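Local structure of E1 (Kluyveromyces marxianus, 3VX6) at residues L84-I89 / Y124-A129; F136-C141 / K273-S278. The protein serves as the E1-like enzyme that activates the ubiquitin-like proteins ATG12 and ATG8 for conjugation in autophagy and the cytoplasm-to-vacuole transport pathway. All blocks are in the same frame, centred on the assembly; numbering follows the deposited sequence.

Contact 1 of 2, residues L84-I89 / Y124-A129; sequences LNFNTI and YMISFA
Leu84 and Asn85 pair with Ile126 and Ser127 in neighbouring parallel strands of a mixed sheet. Helices 89-94 and 97-114 connect the two, making a beta-alpha-beta crossover. The strand axes diverge by 27°, and the contact changes character along its length. At the tight end, with Asn85, Ile126 and Ser127 buried, the backbones are laced together: Leu84 N donates to Met125 O, Ser127 N to Leu84 O at 3.0 Å, and Phe86 N to Ser127 O. On the face that meets helix 97-114, Ile126 CG2 touches Leu84 CB at 3.8 Å, while Phe86 CE2 reaches Ile126 CB at 3.6 Å.

Farther on, where Asn87-Ile89 and Phe128 are partly exposed, strand pairing gives way to the start of helix 89-94. Phe128 CG is anti to its backbone N (chi1 173°), and the ring beyond it packs against residues 87-89. Ile89 N stands over the ring centre, 3.2 Å above its plane, Thr88 C lies over the same face nearer the rim, and Phe86 O sits at the edge. Ile89 CD1 meets Phe128 CD1, the side chains crossing at about a right angle. An alanine in place of Phe128 would probably open a gap beneath Thr88 C and Ile89 N and strip Ile89 of one of its aromatic neighbours, Tyr137 remaining. Thr88 OG1 caps helix 89-94 at Leu91 N.

On the opposite face, toward helix 21-33, the Asn85 amide is held at both ends. ND2 bonds to Asp40 OD2, and OD1 accepts Ser127 OG at 2.7 Å, in the carbonyl plane and on a lone pair.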
ATOM      1  N   LEU A  84     -12.127   7.986  -3.643  1.00 34.93           N
ATOM      2  CA  LEU A  84     -13.291   7.881  -4.491  1.00 36.03           C
ATOM      3  C   LEU A  84     -14.475   8.197  -3.576  1.00 37.17           C
ATOM      4  O   LEU A  84     -15.089   7.301  -3.010  1.00 38.68           O
ATOM      5  CB  LEU A  84     -13.436   6.469  -5.059  1.00 34.46           C
ATOM      6  CG  LEU A  84     -14.372   6.319  -6.272  1.00 34.70           C
ATOM      7  CD1 LEU A  84     -15.033   4.959  -6.204  1.00 34.98           C
ATOM      8  CD2 LEU A  84     -15.437   7.398  -6.304  1.00 32.51           C
ATOM      9  N   ASN A  85     -14.778   9.479  -3.418  1.00 38.14           N
ATOM     10  CA  ASN A  85     -15.890   9.879  -2.577  1.00 38.44           C
ATOM     11  C   ASN A  85     -17.224   9.814  -3.319  1.00 38.78           C
ATOM     12  O   ASN A  85     -17.488  10.626  -4.213  1.00 36.74           O
ATOM     13  CB  ASN A  85     -15.697  11.306  -2.063  1.00 40.69           C
ATOM     14  CG  ASN A  85     -16.841  11.748  -1.159  1.00 42.45           C
ATOM     15  OD1 ASN A  85     -16.986  11.238  -0.047  1.00 44.50           O
ATOM     16  ND2 ASN A  85     -17.669  12.679  -1.641  1.00 41.18           N
ATOM     17  N   PHE A  86     -18.061   8.853  -2.934  1.00 39.05           N
ATOM     18  CA  PHE A  86     -19.388   8.695  -3.515  1.00 39.67           C
ATOM     19  C   PHE A  86     -20.293   9.854  -3.084  1.00 41.17           C
ATOM     20  O   PHE A  86     -20.121  10.436  -2.004  1.00 41.52           O
ATOM     21  CB  PHE A  86     -19.984   7.358  -3.084  1.00 38.24           C
ATOM     22  CG  PHE A  86     -19.307   6.190  -3.707  1.00 38.26           C
ATOM     23  CD1 PHE A  86     -19.461   5.930  -5.066  1.00 39.01           C
ATOM     24  CD2 PHE A  86     -18.452   5.386  -2.961  1.00 37.79           C
ATOM     25  CE1 PHE A  86     -18.774   4.888  -5.677  1.00 38.07           C
ATOM     26  CE2 PHE A  86     -17.760   4.347  -3.556  1.00 37.41           C
ATOM     27  CZ  PHE A  86     -17.922   4.097  -4.924  1.00 39.04           C
ATOM     28  N   ASN A  87     -21.248  10.194  -3.943  1.00 42.40           N
ATOM     29  CA  ASN A  87     -22.157  11.298  -3.678  1.00 43.75           C
ATOM     30  C   ASN A  87     -23.371  10.903  -2.860  1.00 42.87           C
ATOM     31  O   ASN A  87     -24.025  11.756  -2.266  1.00 43.12           O
ATOM     32  CB  ASN A  87     -22.593  11.949  -5.001  1.00 47.21           C
ATOM     33  CG  ASN A  87     -22.923  10.924  -6.091  1.00 51.50           C
ATOM     34  OD1 ASN A  87     -22.717   9.711  -5.925  1.00 52.41           O
ATOM     35  ND2 ASN A  87     -23.423  11.416  -7.222  1.00 51.60           N
ATOM     36  N   THR A  88     -23.675   9.614  -2.818  1.00 40.69           N
ATOM     37  CA  THR A  88     -24.821   9.177  -2.046  1.00 41.95           C
ATOM     38  C   THR A  88     -24.444   7.975  -1.205  1.00 42.38           C
ATOM     39  O   THR A  88     -23.563   7.201  -1.586  1.00 43.80           O
ATOM     40  CB  THR A  88     -26.029   8.802  -2.947  1.00 42.50           C
ATOM     41  OG1 THR A  88     -25.997   7.401  -3.247  1.00 44.02           O
ATOM     42  CG2 THR A  88     -25.992   9.595  -4.242  1.00 43.16           C
ATOM     43  N   ILE A  89     -25.111   7.833  -0.060  1.00 41.46           N
ATOM     44  CA  ILE A  89     -24.856   6.725   0.856  1.00 40.26           C
ATOM     45  C   ILE A  89     -25.162   5.389   0.179  1.00 40.24           C
ATOM     46  O   ILE A  89     -24.487   4.396   0.418  1.00 41.41           O
ATOM     47  CB  ILE A  89     -25.724   6.851   2.141  1.00 41.12           C
ATOM     48  CG1 ILE A  89     -25.300   5.813   3.183  1.00 43.33           C
ATOM     49  CG2 ILE A  89     -27.189   6.624   1.812  1.00 39.26           C
ATOM     50  CD1 ILE A  89     -24.026   6.149   3.918  1.00 46.48           C
ATOM     51  N   TYR A 124      -6.345   3.406  -1.629  1.00 38.93           N
ATOM     52  CA  TYR A 124      -7.550   3.919  -2.240  1.00 37.93           C
ATOM     53  C   TYR A 124      -8.603   4.040  -1.145  1.00 38.18           C
ATOM     54  O   TYR A 124      -8.743   3.167  -0.280  1.00 38.41           O
ATOM     55  CB  TYR A 124      -8.014   2.943  -3.318  1.00 38.61           C
ATOM     56  CG  TYR A 124      -6.970   2.679  -4.384  1.00 42.06           C
ATOM     57  CD1 TYR A 124      -6.957   3.419  -5.570  1.00 41.05           C
ATOM     58  CD2 TYR A 124      -5.980   1.697  -4.203  1.00 40.42           C
ATOM     59  CE1 TYR A 124      -5.991   3.190  -6.554  1.00 43.30           C
ATOM     60  CE2 TYR A 124      -5.002   1.461  -5.182  1.00 41.51           C
ATOM     61  CZ  TYR A 124      -5.018   2.214  -6.359  1.00 44.24           C
ATOM     62  OH  TYR A 124      -4.085   2.003  -7.357  1.00 45.65           O
ATOM     63  N   MET A 125      -9.340   5.135  -1.171  1.00 38.19           N
ATOM     64  CA  MET A 125     -10.357   5.339  -0.167  1.00 38.46           C
ATOM     65  C   MET A 125     -11.671   5.629  -0.850  1.00 35.89           C
ATOM     66  O   MET A 125     -11.713   6.401  -1.787  1.00 35.92           O
ATOM     67  CB  MET A 125      -9.967   6.518   0.729  1.00 39.76           C
ATOM     68  CG  MET A 125     -10.949   6.799   1.839  1.00 42.09           C
ATOM     69  SD  MET A 125     -10.458   8.212   2.833  1.00 45.30           S
ATOM     70  CE  MET A 125     -12.055   8.984   3.057  1.00 43.31           C
ATOM     71  N   ILE A 126     -12.732   4.965  -0.429  1.00 35.12           N
ATOM     72  CA  ILE A 126     -14.032   5.273  -0.991  1.00 36.32           C
ATOM     73  C   ILE A 126     -14.726   5.904   0.194  1.00 37.84           C
ATOM     74  O   ILE A 126     -14.454   5.554   1.345  1.00 39.81           O
ATOM     75  CB  ILE A 126     -14.818   4.034  -1.474  1.00 35.57           C
ATOM     76  CG1 ILE A 126     -14.906   2.983  -0.361  1.00 34.75           C
ATOM     77  CG2 ILE A 126     -14.186   3.504  -2.761  1.00 35.27           C
ATOM     78  CD1 ILE A 126     -15.830   1.807  -0.673  1.00 31.54           C
ATOM     79  N   SER A 127     -15.598   6.859  -0.063  1.00 38.64           N
ATOM     80  CA  SER A 127     -16.262   7.513   1.041  1.00 38.86           C
ATOM     81  C   SER A 127     -17.549   8.164   0.620  1.00 39.86           C
ATOM     82  O   SER A 127     -17.884   8.241  -0.560  1.00 39.21           O
ATOM     83  CB  SER A 127     -15.341   8.576   1.662  1.00 38.93           C
ATOM     84  OG  SER A 127     -15.021   9.614   0.742  1.00 34.59           O
ATOM     85  N   PHE A 128     -18.282   8.603   1.625  1.00 41.28           N
ATOM     86  CA  PHE A 128     -19.521   9.301   1.428  1.00 42.76           C
ATOM     87  C   PHE A 128     -19.506  10.337   2.510  1.00 43.53           C
ATOM     88  O   PHE A 128     -19.568  10.014   3.702  1.00 42.04           O
ATOM     89  CB  PHE A 128     -20.734   8.408   1.621  1.00 44.34           C
ATOM     90  CG  PHE A 128     -22.024   9.168   1.590  1.00 46.62           C
ATOM     91  CD1 PHE A 128     -22.959   9.031   2.613  1.00 46.07           C
ATOM     92  CD2 PHE A 128     -22.289  10.058   0.548  1.00 46.57           C
ATOM     93  CE1 PHE A 128     -24.133   9.766   2.601  1.00 46.70           C
ATOM     94  CE2 PHE A 128     -23.458  10.795   0.531  1.00 46.90           C
ATOM     95  CZ  PHE A 128     -24.385  10.649   1.561  1.00 46.94           C
ATOM     96  N   ALA A 129     -19.371  11.584   2.096  1.00 46.59           N
ATOM     97  CA  ALA A 129     -19.358  12.675   3.040  1.00 49.37           C
ATOM     98  C   ALA A 129     -20.778  13.199   3.051  1.00 52.07           C
ATOM     99  O   ALA A 129     -21.230  13.825   2.085  1.00 53.03           O
ATOM    100  CB  ALA A 129     -18.385  13.752   2.594  1.00 47.74           C
TER

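Contact 2 of 2, residues F136-C141 / K273-S278; sequences FYYWIC and KSIDLS
Tyr138 and Lys273 form one end of a short antiparallel ladder, and Phe136 and Ile275 form the other, both as hydrogen-bonded pairs. Strand 273-275 thereby adds to strand 135-144 in the mixed sheet. In the Phe136 pair, Ile275 N donates to Phe136 O at 3.0 Å, and Phe136 N returns a longer bond to Ile275 O at 3.3 Å. Phe136 O also takes a CA-H...O contact from Ser274 CA at 3.2 Å. In the Tyr138 pair, Lys273 N donates to Tyr138 O at 2.6 Å. The return bond, Tyr138 N to Lys273 O, is less sure because the position of Lys273 O is doubtful. Tyr137, the non-hydrogen-bonded residue between them, has its backbone hydrogen bonds with Phe128 of strand 123-130.

The side chains add mostly apolar contact. Tyr138 CG lies between its backbone N and carbonyl carbon (chi1 63°). The ring packs on the lysine chain, with Lys273 CB over one face, 3.7 Å from the ring centroid, in a CH-pi contact. Ile275 CG2 touches the ring edge at Tyr138 CE1, 3.7 Å away, and the ring of Phe24 meets Tyr138 edge-to-face. On the other face of the sheet, Ser274 CB makes an off-centre CH-pi contact with Tyr137, 4.2 Å from its ring centroid.

The Lys273 chain bends at chi3, and its NZ finds weak partners: a hydrogen bond to Ser17 OG and a long ion pair with Glu263 OE1. The chemistry implies a strand joined by main-chain bonds and by aliphatic carbon laid on aromatic rings, while the lysine's charged end, with its weak partners outside the pair, probably adds little to it.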
ATOM      1  N   PHE A 136     -19.630  11.161   8.074  1.00 62.88           N
ATOM      2  CA  PHE A 136     -18.737  10.771   6.992  1.00 60.36           C
ATOM      3  C   PHE A 136     -18.427   9.296   6.952  1.00 57.86           C
ATOM      4  O   PHE A 136     -17.650   8.809   7.755  1.00 56.57           O
ATOM      5  CB  PHE A 136     -17.439  11.550   7.104  1.00 60.59           C
ATOM      6  CG  PHE A 136     -17.636  13.020   7.035  1.00 63.37           C
ATOM      7  CD1 PHE A 136     -17.415  13.710   5.845  1.00 64.56           C
ATOM      8  CD2 PHE A 136     -18.104  13.717   8.143  1.00 63.59           C
ATOM      9  CE1 PHE A 136     -17.658  15.074   5.757  1.00 63.49           C
ATOM     10  CE2 PHE A 136     -18.351  15.080   8.065  1.00 64.02           C
ATOM     11  CZ  PHE A 136     -18.127  15.760   6.867  1.00 64.08           C
ATOM     12  N   TYR A 137     -19.032   8.600   5.996  1.00 55.83           N
ATOM     13  CA  TYR A 137     -18.817   7.177   5.816  1.00 53.82           C
ATOM     14  C   TYR A 137     -17.614   6.997   4.885  1.00 53.14           C
ATOM     15  O   TYR A 137     -17.534   7.634   3.840  1.00 54.36           O
ATOM     16  CB  TYR A 137     -20.059   6.555   5.184  1.00 54.13           C
ATOM     17  CG  TYR A 137     -21.340   6.876   5.926  1.00 57.79           C
ATOM     18  CD1 TYR A 137     -22.013   5.897   6.661  1.00 58.56           C
ATOM     19  CD2 TYR A 137     -21.866   8.173   5.923  1.00 59.37           C
ATOM     20  CE1 TYR A 137     -23.179   6.202   7.378  1.00 59.87           C
ATOM     21  CE2 TYR A 137     -23.031   8.490   6.639  1.00 59.38           C
ATOM     22  CZ  TYR A 137     -23.676   7.500   7.363  1.00 59.98           C
ATOM     23  OH  TYR A 137     -24.796   7.814   8.091  1.00 61.34           O
ATOM     24  N   TYR A 138     -16.659   6.158   5.264  1.00 50.59           N
ATOM     25  CA  TYR A 138     -15.513   5.934   4.397  1.00 48.54           C
ATOM     26  C   TYR A 138     -14.929   4.554   4.553  1.00 47.37           C
ATOM     27  O   TYR A 138     -15.198   3.844   5.523  1.00 46.04           O
ATOM     28  CB  TYR A 138     -14.412   6.950   4.643  1.00 49.18           C
ATOM     29  CG  TYR A 138     -13.824   6.889   6.018  1.00 50.47           C
ATOM     30  CD1 TYR A 138     -14.569   7.288   7.121  1.00 50.36           C
ATOM     31  CD2 TYR A 138     -12.502   6.479   6.217  1.00 51.95           C
ATOM     32  CE1 TYR A 138     -14.021   7.291   8.388  1.00 53.71           C
ATOM     33  CE2 TYR A 138     -11.935   6.479   7.488  1.00 52.78           C
ATOM     34  CZ  TYR A 138     -12.705   6.890   8.572  1.00 53.85           C
ATOM     35  OH  TYR A 138     -12.181   6.914   9.846  1.00 53.15           O
ATOM     36  N   TRP A 139     -14.115   4.188   3.573  1.00 44.65           N
ATOM     37  CA  TRP A 139     -13.484   2.896   3.562  1.00 41.02           C
ATOM     38  C   TRP A 139     -12.180   2.996   2.803  1.00 40.43           C
ATOM     39  O   TRP A 139     -12.155   3.370   1.626  1.00 39.25           O
ATOM     40  CB  TRP A 139     -14.396   1.893   2.882  1.00 39.97           C
ATOM     41  CG  TRP A 139     -14.186   0.513   3.361  1.00 41.16           C
ATOM     42  CD1 TRP A 139     -13.151   0.055   4.125  1.00 40.69           C
ATOM     43  CD2 TRP A 139     -15.045  -0.605   3.135  1.00 41.61           C
ATOM     44  NE1 TRP A 139     -13.317  -1.278   4.390  1.00 40.93           N
ATOM     45  CE2 TRP A 139     -14.473  -1.710   3.795  1.00 40.25           C
ATOM     46  CE3 TRP A 139     -16.245  -0.781   2.436  1.00 41.50           C
ATOM     47  CZ2 TRP A 139     -15.059  -2.976   3.779  1.00 40.52           C
ATOM     48  CZ3 TRP A 139     -16.827  -2.040   2.421  1.00 41.27           C
ATOM     49  CH2 TRP A 139     -16.233  -3.121   3.089  1.00 39.44           C
ATOM     50  N   ILE A 140     -11.087   2.670   3.480  1.00 39.76           N
ATOM     51  CA  ILE A 140      -9.789   2.729   2.843  1.00 38.78           C
ATOM     52  C   ILE A 140      -9.302   1.322   2.578  1.00 39.36           C
ATOM     53  O   ILE A 140      -9.642   0.385   3.309  1.00 39.97           O
ATOM     54  CB  ILE A 140      -8.763   3.455   3.725  1.00 37.62           C
ATOM     55  CG1 ILE A 140      -9.271   4.859   4.056  1.00 36.75           C
ATOM     56  CG2 ILE A 140      -7.427   3.535   3.005  1.00 36.03           C
ATOM     57  CD1 ILE A 140      -8.332   5.682   4.926  1.00 35.47           C
ATOM     58  N   CYS A 141      -8.531   1.178   1.504  1.00 38.24           N
ATOM     59  CA  CYS A 141      -7.958  -0.105   1.135  1.00 37.15           C
ATOM     60  C   CYS A 141      -6.612   0.156   0.488  1.00 37.09           C
ATOM     61  O   CYS A 141      -6.401   1.180  -0.155  1.00 35.19           O
ATOM     62  CB  CYS A 141      -8.853  -0.865   0.151  1.00 36.53           C
ATOM     63  SG  CYS A 141      -8.733  -0.354  -1.587  1.00 37.44           S
ATOM     64  N   LYS A 273     -16.122   2.944   7.725  1.00 50.38           N
ATOM     65  CA  LYS A 273     -15.956   3.594   9.011  1.00 51.51           C
ATOM     66  C   LYS A 273     -16.788   4.864   8.866  1.00 53.76           C
ATOM     67  O   LYS A 273     -16.720   5.531   7.837  1.00 54.12           O
ATOM     68  CB  LYS A 273     -14.491   3.955   9.257  1.00 49.53           C
ATOM     69  CG  LYS A 273     -13.563   2.765   9.199  1.00 51.90           C
ATOM     70  CD  LYS A 273     -12.112   3.127   9.473  1.00 53.50           C
ATOM     71  CE  LYS A 273     -11.820   3.219  10.956  1.00 55.59           C
ATOM     72  NZ  LYS A 273     -10.345   3.208  11.219  1.00 58.95           N
ATOM     73  N   SER A 274     -17.600   5.186   9.864  1.00 55.99           N
ATOM     74  CA  SER A 274     -18.412   6.390   9.780  1.00 57.54           C
ATOM     75  C   SER A 274     -18.155   7.280  10.968  1.00 59.25           C
ATOM     76  O   SER A 274     -18.406   6.901  12.110  1.00 60.53           O
ATOM     77  CB  SER A 274     -19.899   6.054   9.749  1.00 56.80           C
ATOM     78  OG  SER A 274     -20.284   5.358  10.932  1.00 56.45           O
ATOM     79  N   ILE A 275     -17.644   8.465  10.705  1.00 61.28           N
ATOM     80  CA  ILE A 275     -17.387   9.368  11.792  1.00 63.76           C
ATOM     81  C   ILE A 275     -18.378  10.517  11.788  1.00 64.78           C
ATOM     82  O   ILE A 275     -18.264  11.483  11.030  1.00 65.15           O
ATOM     83  CB  ILE A 275     -15.946   9.852  11.745  1.00 64.17           C
ATOM     84  CG1 ILE A 275     -15.720  10.766  10.514  1.00 63.36           C
ATOM     85  CG2 ILE A 275     -14.987   8.599  11.710  1.00 62.37           C
ATOM     86  CD1 ILE A 275     -14.623  11.869  10.751  1.00 64.16           C
ATOM     87  N   ASP A 276     -19.391  10.351  12.632  1.00 65.02           N
ATOM     88  CA  ASP A 276     -20.489  11.311  12.782  1.00 65.04           C
ATOM     89  C   ASP A 276     -20.077  12.463  13.713  1.00 65.74           C
ATOM     90  O   ASP A 276     -20.457  12.521  14.878  1.00 65.57           O
ATOM     91  CB  ASP A 276     -21.729  10.581  13.324  1.00 62.24           C
ATOM     92  CG  ASP A 276     -22.898  11.513  13.616  1.00 61.49           C
ATOM     93  OD1 ASP A 276     -24.038  11.023  13.846  1.00 61.48           O
ATOM     94  OD2 ASP A 276     -22.674  12.725  13.620  1.00 58.66           O
ATOM     95  N   LEU A 277     -19.291  13.387  13.169  1.00 67.06           N
ATOM     96  CA  LEU A 277     -18.824  14.573  13.891  1.00 69.67           C
ATOM     97  C   LEU A 277     -20.006  15.500  14.095  1.00 71.69           C
ATOM     98  O   LEU A 277     -20.077  16.553  13.472  1.00 71.94           O
ATOM     99  CB  LEU A 277     -17.780  15.319  13.081  1.00 69.71           C
ATOM    100  CG  LEU A 277     -16.337  14.829  13.034  1.00 70.25           C
ATOM    101  CD1 LEU A 277     -15.524  15.889  12.220  1.00 70.73           C
ATOM    102  CD2 LEU A 277     -15.781  14.714  14.474  1.00 69.67           C
ATOM    103  N   SER A 278     -20.916  15.088  14.974  1.00 73.01           N
ATOM    104  CA  SER A 278     -22.112  15.842  15.285  1.00 73.97           C
ATOM    105  C   SER A 278     -22.612  15.391  16.653  1.00 75.36           C
ATOM    106  O   SER A 278     -23.797  15.157  16.854  1.00 74.46           O
ATOM    107  CB  SER A 278     -23.159  15.596  14.196  1.00 73.03           C
ATOM    108  OG  SER A 278     -24.182  16.558  14.306  1.00 70.52           O
TER

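In the fold
Both contacts are partly buried, and they belong to one mixed sheet with centres about 9 Å apart. Strands 123-130 and 135-144, successive in the chain and antiparallel, join them: Trp139 N probably bonds to Ile126 O, and Met125 CG packs on Ile140 CG1. Contact 1 supplies a parallel neighbour on one side of this pair, contact 2 an antiparallel one on the other. Their chemistry differs accordingly. In contact 1 a buried polar side-chain pair supplements the backbone bonds, and the end where strand pairing stops is a phenylalanine packed under the start of helix 89-94. In contact 2 the side chains crossing the pair meet through carbon, and its second segment runs out into exposed residues near the end of the chain.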